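Long-range contacts in alcohol dehydrogenase superfamily protein (Novosphingobium aromaticivorans, PDB 3GAZ), which probably acts as an NADP-dependent oxidoreductase of the medium-chain dehydrogenase/reductase superfamily: residues L301-F306 with R326-I331; D218-T223 with S234-F239. All blocks are in the same frame, centred on the assembly; numbering follows the deposited sequence.

Interaction 1 of 2, residues L301-F306 with R326-I331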
ATOM      1  N   LEU A 301      20.854  18.297  11.378  1.00 13.83           N
ATOM      2  CA  LEU A 301      21.144  17.915  10.005  1.00 14.49           C
ATOM      3  C   LEU A 301      22.625  17.666   9.744  1.00 14.64           C
ATOM      4  O   LEU A 301      23.453  18.554   9.946  1.00 11.90           O
ATOM      5  CB  LEU A 301      20.632  19.018   9.071  1.00 13.92           C
ATOM      6  CG  LEU A 301      20.878  18.917   7.566  1.00 15.37           C
ATOM      7  CD1 LEU A 301      20.158  17.700   7.005  1.00 14.46           C
ATOM      8  CD2 LEU A 301      20.377  20.180   6.895  1.00 13.60           C
ATOM      9  N   ASP A 302      22.956  16.454   9.303  1.00 13.90           N
ATOM     10  CA  ASP A 302      24.346  16.117   8.993  1.00 14.85           C
ATOM     11  C   ASP A 302      24.722  17.021   7.808  1.00 16.48           C
ATOM     12  O   ASP A 302      23.986  17.098   6.823  1.00 18.43           O
ATOM     13  CB  ASP A 302      24.454  14.634   8.619  1.00 15.94           C
ATOM     14  CG  ASP A 302      25.886  14.182   8.395  1.00 17.22           C
ATOM     15  OD1 ASP A 302      26.532  14.682   7.450  1.00 16.17           O
ATOM     16  OD2 ASP A 302      26.367  13.320   9.165  1.00 17.59           O
ATOM     17  N   PRO A 303      25.866  17.725   7.902  1.00 17.96           N
ATOM     18  CA  PRO A 303      26.371  18.647   6.871  1.00 17.43           C
ATOM     19  C   PRO A 303      26.578  18.049   5.486  1.00 17.23           C
ATOM     20  O   PRO A 303      26.578  18.772   4.493  1.00 18.35           O
ATOM     21  CB  PRO A 303      27.693  19.150   7.461  1.00 18.34           C
ATOM     22  CG  PRO A 303      27.551  18.915   8.936  1.00 20.26           C
ATOM     23  CD  PRO A 303      26.841  17.595   8.998  1.00 17.01           C
ATOM     24  N   ARG A 304      26.767  16.736   5.418  1.00 18.14           N
ATOM     25  CA  ARG A 304      26.983  16.064   4.142  1.00 17.87           C
ATOM     26  C   ARG A 304      25.801  16.194   3.183  1.00 18.81           C
ATOM     27  O   ARG A 304      24.644  16.184   3.607  1.00 19.45           O
ATOM     28  CB  ARG A 304      27.294  14.585   4.377  1.00 18.86           C
ATOM     29  CG  ARG A 304      28.720  14.329   4.848  1.00 17.84           C
ATOM     30  CD  ARG A 304      28.931  12.874   5.208  1.00 18.63           C
ATOM     31  NE  ARG A 304      28.248  12.511   6.446  1.00 19.26           N
ATOM     32  CZ  ARG A 304      28.297  11.303   7.001  1.00 18.80           C
ATOM     33  NH1 ARG A 304      28.994  10.334   6.424  1.00 16.62           N
ATOM     34  NH2 ARG A 304      27.663  11.069   8.145  1.00 19.42           N
ATOM     35  N   THR A 305      26.101  16.319   1.891  1.00 17.87           N
ATOM     36  CA  THR A 305      25.062  16.434   0.871  1.00 16.21           C
ATOM     37  C   THR A 305      25.126  15.256  -0.097  1.00 17.62           C
ATOM     38  O   THR A 305      26.191  14.655  -0.294  1.00 15.09           O
ATOM     39  CB  THR A 305      25.183  17.758   0.080  1.00 18.43           C
ATOM     40  OG1 THR A 305      26.508  17.888  -0.451  1.00 17.31           O
ATOM     41  CG2 THR A 305      24.884  18.947   0.988  1.00 17.67           C
ATOM     42  N   PHE A 306      23.976  14.928  -0.688  1.00 15.52           N
ATOM     43  CA  PHE A 306      23.855  13.816  -1.623  1.00 15.11           C
ATOM     44  C   PHE A 306      22.823  14.157  -2.695  1.00 15.69           C
ATOM     45  O   PHE A 306      21.701  14.558  -2.383  1.00 15.13           O
ATOM     46  CB  PHE A 306      23.404  12.551  -0.878  1.00 14.30           C
ATOM     47  CG  PHE A 306      24.300  12.166   0.264  1.00 13.81           C
ATOM     48  CD1 PHE A 306      25.348  11.269   0.077  1.00 13.80           C
ATOM     49  CD2 PHE A 306      24.117  12.733   1.521  1.00 14.33           C
ATOM     50  CE1 PHE A 306      26.206  10.940   1.129  1.00 14.69           C
ATOM     51  CE2 PHE A 306      24.969  12.414   2.578  1.00 13.65           C
ATOM     52  CZ  PHE A 306      26.019  11.512   2.379  1.00 14.36           C
ATOM     53  N   ARG A 326      28.939   7.349  10.565  1.00 26.49           N
ATOM     54  CA  ARG A 326      27.503   7.366  10.812  1.00 26.43           C
ATOM     55  C   ARG A 326      26.974   8.800  10.829  1.00 24.55           C
ATOM     56  O   ARG A 326      27.689   9.737  11.192  1.00 23.70           O
ATOM     57  CB  ARG A 326      27.183   6.691  12.151  1.00 30.56           C
ATOM     58  CG  ARG A 326      25.692   6.622  12.472  1.00 34.96           C
ATOM     59  CD  ARG A 326      25.143   5.213  12.325  1.00 39.84           C
ATOM     60  NE  ARG A 326      23.682   5.188  12.298  1.00 43.88           N
ATOM     61  CZ  ARG A 326      22.949   4.076  12.278  1.00 46.75           C
ATOM     62  NH1 ARG A 326      23.539   2.886  12.287  1.00 46.57           N
ATOM     63  NH2 ARG A 326      21.624   4.153  12.228  1.00 47.96           N
ATOM     64  N   GLN A 327      25.713   8.964  10.444  1.00 20.57           N
ATOM     65  CA  GLN A 327      25.104  10.284  10.428  1.00 19.03           C
ATOM     66  C   GLN A 327      25.159  10.943  11.798  1.00 19.05           C
ATOM     67  O   GLN A 327      24.994  10.286  12.826  1.00 18.89           O
ATOM     68  CB  GLN A 327      23.639  10.203   9.970  1.00 16.60           C
ATOM     69  CG  GLN A 327      22.776   9.211  10.761  1.00 18.38           C
ATOM     70  CD  GLN A 327      21.292   9.296  10.404  1.00 19.40           C
ATOM     71  OE1 GLN A 327      20.924   9.635   9.277  1.00 19.53           O
ATOM     72  NE2 GLN A 327      20.437   8.967  11.362  1.00 20.92           N
ATOM     73  N   ARG A 328      25.413  12.245  11.799  1.00 19.62           N
ATOM     74  CA  ARG A 328      25.442  13.035  13.024  1.00 21.99           C
ATOM     75  C   ARG A 328      24.293  13.987  12.754  1.00 20.05           C
ATOM     76  O   ARG A 328      24.465  15.075  12.207  1.00 18.94           O
ATOM     77  CB  ARG A 328      26.775  13.771  13.160  1.00 24.68           C
ATOM     78  CG  ARG A 328      27.967  12.819  13.287  1.00 30.34           C
ATOM     79  CD  ARG A 328      29.288  13.553  13.526  1.00 36.54           C
ATOM     80  NE  ARG A 328      29.531  14.583  12.519  1.00 41.92           N
ATOM     81  CZ  ARG A 328      29.035  15.816  12.571  1.00 43.64           C
ATOM     82  NH1 ARG A 328      28.269  16.191  13.590  1.00 47.78           N
ATOM     83  NH2 ARG A 328      29.287  16.672  11.595  1.00 43.76           N
ATOM     84  N   GLY A 329      23.107  13.543  13.144  1.00 18.66           N
ATOM     85  CA  GLY A 329      21.905  14.290  12.861  1.00 16.07           C
ATOM     86  C   GLY A 329      21.341  13.450  11.727  1.00 15.78           C
ATOM     87  O   GLY A 329      21.772  12.311  11.555  1.00 17.32           O
ATOM     88  N   LYS A 330      20.412  13.975  10.940  1.00 13.58           N
ATOM     89  CA  LYS A 330      19.846  13.175   9.863  1.00 12.33           C
ATOM     90  C   LYS A 330      20.423  13.515   8.488  1.00 13.33           C
ATOM     91  O   LYS A 330      21.052  14.557   8.303  1.00 11.56           O
ATOM     92  CB  LYS A 330      18.315  13.306   9.881  1.00 11.78           C
ATOM     93  CG  LYS A 330      17.683  12.719  11.155  1.00 13.06           C
ATOM     94  CD  LYS A 330      16.163  12.878  11.202  1.00 15.19           C
ATOM     95  CE  LYS A 330      15.487  12.250   9.983  1.00 14.64           C
ATOM     96  NZ  LYS A 330      15.800  10.802   9.846  1.00 13.95           N
ATOM     97  N   ILE A 331      20.215  12.610   7.535  1.00 12.30           N
ATOM     98  CA  ILE A 331      20.713  12.769   6.176  1.00 13.42           C
ATOM     99  C   ILE A 331      19.603  13.193   5.224  1.00 15.48           C
ATOM    100  O   ILE A 331      18.526  12.593   5.205  1.00 15.71           O
ATOM    101  CB  ILE A 331      21.303  11.439   5.637  1.00 13.99           C
ATOM    102  CG1 ILE A 331      22.466  10.979   6.519  1.00 15.68           C
ATOM    103  CG2 ILE A 331      21.744  11.615   4.188  1.00 12.99           C
ATOM    104  CD1 ILE A 331      23.696  11.871   6.455  1.00 17.81           C
TER
HETATM  105  O   HOH W   1      24.797  17.693  12.561  1.00 35.92           O
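An Asx turn headed by Asp302 sets its carboxylate against the N-H of Arg328, tying together two loops that each lead into a short strand. Asp302 CG stands anti to the backbone N (chi1 -175°), beside the carbonyl carbon, where OD1 can accept from Arg304 N and close the turn. The guanidinium of Arg304 grips the same carboxylate side-on, NE to OD1 and NH2 to OD2, the latter at 2.8 Å and from 41° above the carboxylate plane. Asp302 OD2 also takes the N-H of Arg328 at 3.0 Å through its anti lone pair, while Arg304 NH2 adds a weak bond to Arg326 O and NH1 bonds to Pro325 O. Asp302 N donates to Lys330 O at 2.9 Å. Ile331 CD1 lies 3.6 Å from Asp302 CB, and Ile331 CG2 reaches Phe306 CE2 at 3.7 Å. An alanine in place of Asp302 would probably leave the Arg304 guanidinium without its counter-charge, the N-H of Arg328 without its acceptor and the turn without the bond from Arg304 N. Helix 311-319 lies against this cluster through Ala314, Ala317 and Val318, while Arg126 of helix 125-129 bonds to Asp302 O. Strand 306-307 runs parallel to strand 332-334, Phe306 pairing with Thr334.

Interaction 2 of 2, residues D218-T223 with S234-F239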
ATOM      1  N   ASP A 218       8.649  11.498  35.515  1.00 14.69           N
ATOM      2  CA  ASP A 218       7.215  11.436  35.224  1.00 15.51           C
ATOM      3  C   ASP A 218       6.956  10.788  33.863  1.00 15.56           C
ATOM      4  O   ASP A 218       6.007  10.016  33.695  1.00 14.19           O
ATOM      5  CB  ASP A 218       6.593  12.835  35.194  1.00 14.83           C
ATOM      6  CG  ASP A 218       6.680  13.555  36.525  1.00 17.91           C
ATOM      7  OD1 ASP A 218       6.353  12.941  37.563  1.00 17.23           O
ATOM      8  OD2 ASP A 218       7.063  14.744  36.526  1.00 15.46           O
ATOM      9  N   LEU A 219       7.809  11.110  32.894  1.00 14.09           N
ATOM     10  CA  LEU A 219       7.658  10.588  31.539  1.00 15.35           C
ATOM     11  C   LEU A 219       8.981  10.119  30.936  1.00 14.43           C
ATOM     12  O   LEU A 219       9.979  10.832  30.994  1.00 16.63           O
ATOM     13  CB  LEU A 219       7.048  11.682  30.652  1.00 13.29           C
ATOM     14  CG  LEU A 219       6.796  11.412  29.166  1.00 15.87           C
ATOM     15  CD1 LEU A 219       5.871  10.205  28.991  1.00 13.77           C
ATOM     16  CD2 LEU A 219       6.168  12.661  28.547  1.00 16.45           C
ATOM     17  N   VAL A 220       8.989   8.913  30.372  1.00 14.49           N
ATOM     18  CA  VAL A 220      10.192   8.379  29.733  1.00 12.26           C
ATOM     19  C   VAL A 220       9.897   8.021  28.277  1.00 12.92           C
ATOM     20  O   VAL A 220       8.979   7.250  27.996  1.00 11.83           O
ATOM     21  CB  VAL A 220      10.709   7.103  30.432  1.00 12.28           C
ATOM     22  CG1 VAL A 220      11.958   6.590  29.708  1.00  9.40           C
ATOM     23  CG2 VAL A 220      11.035   7.393  31.903  1.00  7.43           C
ATOM     24  N   TYR A 221      10.666   8.585  27.350  1.00 13.41           N
ATOM     25  CA  TYR A 221      10.461   8.277  25.941  1.00 14.00           C
ATOM     26  C   TYR A 221      11.608   7.433  25.399  1.00 14.84           C
ATOM     27  O   TYR A 221      12.732   7.911  25.250  1.00 13.75           O
ATOM     28  CB  TYR A 221      10.335   9.555  25.099  1.00 15.75           C
ATOM     29  CG  TYR A 221       9.689   9.313  23.742  1.00 15.16           C
ATOM     30  CD1 TYR A 221      10.070   8.229  22.949  1.00 17.25           C
ATOM     31  CD2 TYR A 221       8.697  10.161  23.258  1.00 14.01           C
ATOM     32  CE1 TYR A 221       9.476   7.993  21.707  1.00 15.94           C
ATOM     33  CE2 TYR A 221       8.094   9.935  22.014  1.00 15.06           C
ATOM     34  CZ  TYR A 221       8.488   8.848  21.246  1.00 15.43           C
ATOM     35  OH  TYR A 221       7.900   8.611  20.023  1.00 14.24           O
ATOM     36  N   ASP A 222      11.309   6.171  25.110  1.00 16.06           N
ATOM     37  CA  ASP A 222      12.290   5.251  24.564  1.00 15.93           C
ATOM     38  C   ASP A 222      12.307   5.372  23.046  1.00 17.70           C
ATOM     39  O   ASP A 222      11.309   5.084  22.388  1.00 17.87           O
ATOM     40  CB  ASP A 222      11.935   3.812  24.954  1.00 16.16           C
ATOM     41  CG  ASP A 222      12.707   2.787  24.152  1.00 17.46           C
ATOM     42  OD1 ASP A 222      13.928   2.970  23.973  1.00 17.49           O
ATOM     43  OD2 ASP A 222      12.095   1.795  23.703  1.00 18.00           O
ATOM     44  N   THR A 223      13.433   5.807  22.487  1.00 18.56           N
ATOM     45  CA  THR A 223      13.537   5.929  21.036  1.00 18.33           C
ATOM     46  C   THR A 223      14.470   4.860  20.486  1.00 19.36           C
ATOM     47  O   THR A 223      14.733   4.825  19.284  1.00 18.80           O
ATOM     48  CB  THR A 223      14.115   7.292  20.597  1.00 20.13           C
ATOM     49  OG1 THR A 223      15.532   7.299  20.813  1.00 19.23           O
ATOM     50  CG2 THR A 223      13.475   8.424  21.369  1.00 17.28           C
ATOM     51  N   SER A 234      12.542   0.988  34.267  1.00 17.07           N
ATOM     52  CA  SER A 234      13.293   1.136  35.506  1.00 18.56           C
ATOM     53  C   SER A 234      13.414   2.595  35.962  1.00 18.09           C
ATOM     54  O   SER A 234      13.409   2.880  37.161  1.00 18.97           O
ATOM     55  CB  SER A 234      14.685   0.520  35.329  1.00 21.18           C
ATOM     56  OG  SER A 234      15.443   0.620  36.518  1.00 27.41           O
ATOM     57  N   ALA A 235      13.495   3.516  35.007  1.00 16.75           N
ATOM     58  CA  ALA A 235      13.641   4.940  35.308  1.00 14.20           C
ATOM     59  C   ALA A 235      12.345   5.711  35.570  1.00 14.14           C
ATOM     60  O   ALA A 235      12.381   6.810  36.125  1.00 13.84           O
ATOM     61  CB  ALA A 235      14.409   5.619  34.177  1.00 16.16           C
ATOM     62  N   VAL A 236      11.206   5.150  35.171  1.00 14.45           N
ATOM     63  CA  VAL A 236       9.926   5.834  35.349  1.00 14.15           C
ATOM     64  C   VAL A 236       9.481   5.932  36.812  1.00 16.54           C
ATOM     65  O   VAL A 236       9.714   5.023  37.609  1.00 15.65           O
ATOM     66  CB  VAL A 236       8.810   5.149  34.497  1.00 14.97           C
ATOM     67  CG1 VAL A 236       8.436   3.796  35.093  1.00 16.46           C
ATOM     68  CG2 VAL A 236       7.595   6.060  34.386  1.00 15.66           C
ATOM     69  N   LYS A 237       8.849   7.054  37.150  1.00 17.38           N
ATOM     70  CA  LYS A 237       8.350   7.318  38.499  1.00 19.83           C
ATOM     71  C   LYS A 237       7.073   6.515  38.731  1.00 18.95           C
ATOM     72  O   LYS A 237       6.424   6.101  37.776  1.00 19.88           O
ATOM     73  CB  LYS A 237       8.059   8.818  38.650  1.00 19.87           C
ATOM     74  CG  LYS A 237       7.452   9.241  39.982  1.00 23.77           C
ATOM     75  CD  LYS A 237       7.145  10.742  40.003  1.00 25.16           C
ATOM     76  CE  LYS A 237       8.416  11.582  39.881  1.00 25.93           C
ATOM     77  NZ  LYS A 237       8.144  13.050  39.793  1.00 24.93           N
ATOM     78  N   ARG A 238       6.724   6.282  39.995  1.00 18.50           N
ATOM     79  CA  ARG A 238       5.505   5.547  40.324  1.00 18.34           C
ATOM     80  C   ARG A 238       4.330   6.317  39.738  1.00 16.65           C
ATOM     81  O   ARG A 238       4.266   7.537  39.862  1.00 17.23           O
ATOM     82  CB  ARG A 238       5.345   5.419  41.846  1.00 18.66           C
ATOM     83  CG  ARG A 238       3.991   4.872  42.301  1.00 18.53           C
ATOM     84  CD  ARG A 238       4.017   4.605  43.799  1.00 22.52           C
ATOM     85  NE  ARG A 238       5.102   3.681  44.117  1.00 27.14           N
ATOM     86  CZ  ARG A 238       5.118   2.404  43.747  1.00 28.17           C
ATOM     87  NH1 ARG A 238       4.101   1.897  43.061  1.00 27.92           N
ATOM     88  NH2 ARG A 238       6.169   1.644  44.028  1.00 28.69           N
ATOM     89  N   PHE A 239       3.407   5.596  39.105  1.00 16.64           N
ATOM     90  CA  PHE A 239       2.240   6.198  38.460  1.00 17.55           C
ATOM     91  C   PHE A 239       2.671   6.935  37.187  1.00 17.94           C
ATOM     92  O   PHE A 239       1.855   7.581  36.525  1.00 18.53           O
ATOM     93  CB  PHE A 239       1.527   7.194  39.389  1.00 19.91           C
ATOM     94  CG  PHE A 239       1.118   6.619  40.720  1.00 22.01           C
ATOM     95  CD1 PHE A 239       0.482   5.382  40.801  1.00 20.71           C
ATOM     96  CD2 PHE A 239       1.352   7.330  41.894  1.00 21.87           C
ATOM     97  CE1 PHE A 239       0.085   4.864  42.031  1.00 21.49           C
ATOM     98  CE2 PHE A 239       0.956   6.822  43.130  1.00 22.61           C
ATOM     99  CZ  PHE A 239       0.323   5.585  43.197  1.00 22.80           C
TER
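Asp218 and Lys237 lie side by side with their side chains pointing the same way, and their charged ends close the gap between a strand and the exit of the helix that follows it. Lys237 CG stands anti to the backbone N (chi1 177°), and the chain stays extended as far as CD. CD passes Asp218 OD1, and the bend at chi3 (-64°) keeps CE beside it as well, each at 3.4 Å. The salt bridge between Lys237 NZ and Asp218 OD1 measures 2.9 Å. The nitrogen approaches from above the carboxylate, 42° out of its plane. The other oxygen, OD2, is hydrogen-bonded elsewhere, and the backbone N of Asp218 bonds to Thr153 OG1, so both the carboxylate and the main chain of this residue are tethered.

Beneath this polar pair the contact turns apolar. Val220 points toward the helix exit and meets it with a single methyl: CG2 lies 3.9 Å from Val236 CA. The same methyl is 4.1 Å from Val236 CB and 4.4 Å from Ala235 CB, so it covers the point where the chain leaves helical geometry at Val236. These are ordinary van der Waals contacts in a buried layer, to which Val242 of strand 240-244 contributes by touching both valines.

No backbone hydrogen bond joins the two segments, for Asp218 and Val220 pair instead with strand 240-244, and Leu219 with strand 153-157. The contact thus illustrates how one half of a beta-alpha-beta crossover is packed: strand 217-222, helix 227-235 and the neighbouring parallel strand 240-244 follow one another, as in the second half of a Rossmann-type nucleotide-binding domain.

Overall arrangement
The two contacts come in series along the chain, interaction 2 closing before interaction 1 opens, and their centres lie 30 Å apart, with nearest atoms about 10 Å from each other and no touch. They share no sheet. Interaction 2 belongs to the six-stranded parallel sheet of the Rossmann-type domain, whereas interaction 1 joins loops feeding two short strands of the mixed sheet, where the chain returns after that domain to the GroES-like part. Together they illustrate the two-domain plan of medium-chain dehydrogenases: one contact packs a crossover in the probable cofactor-binding half, the other ties two C-terminal loops together where the chain rejoins the mixed sheet.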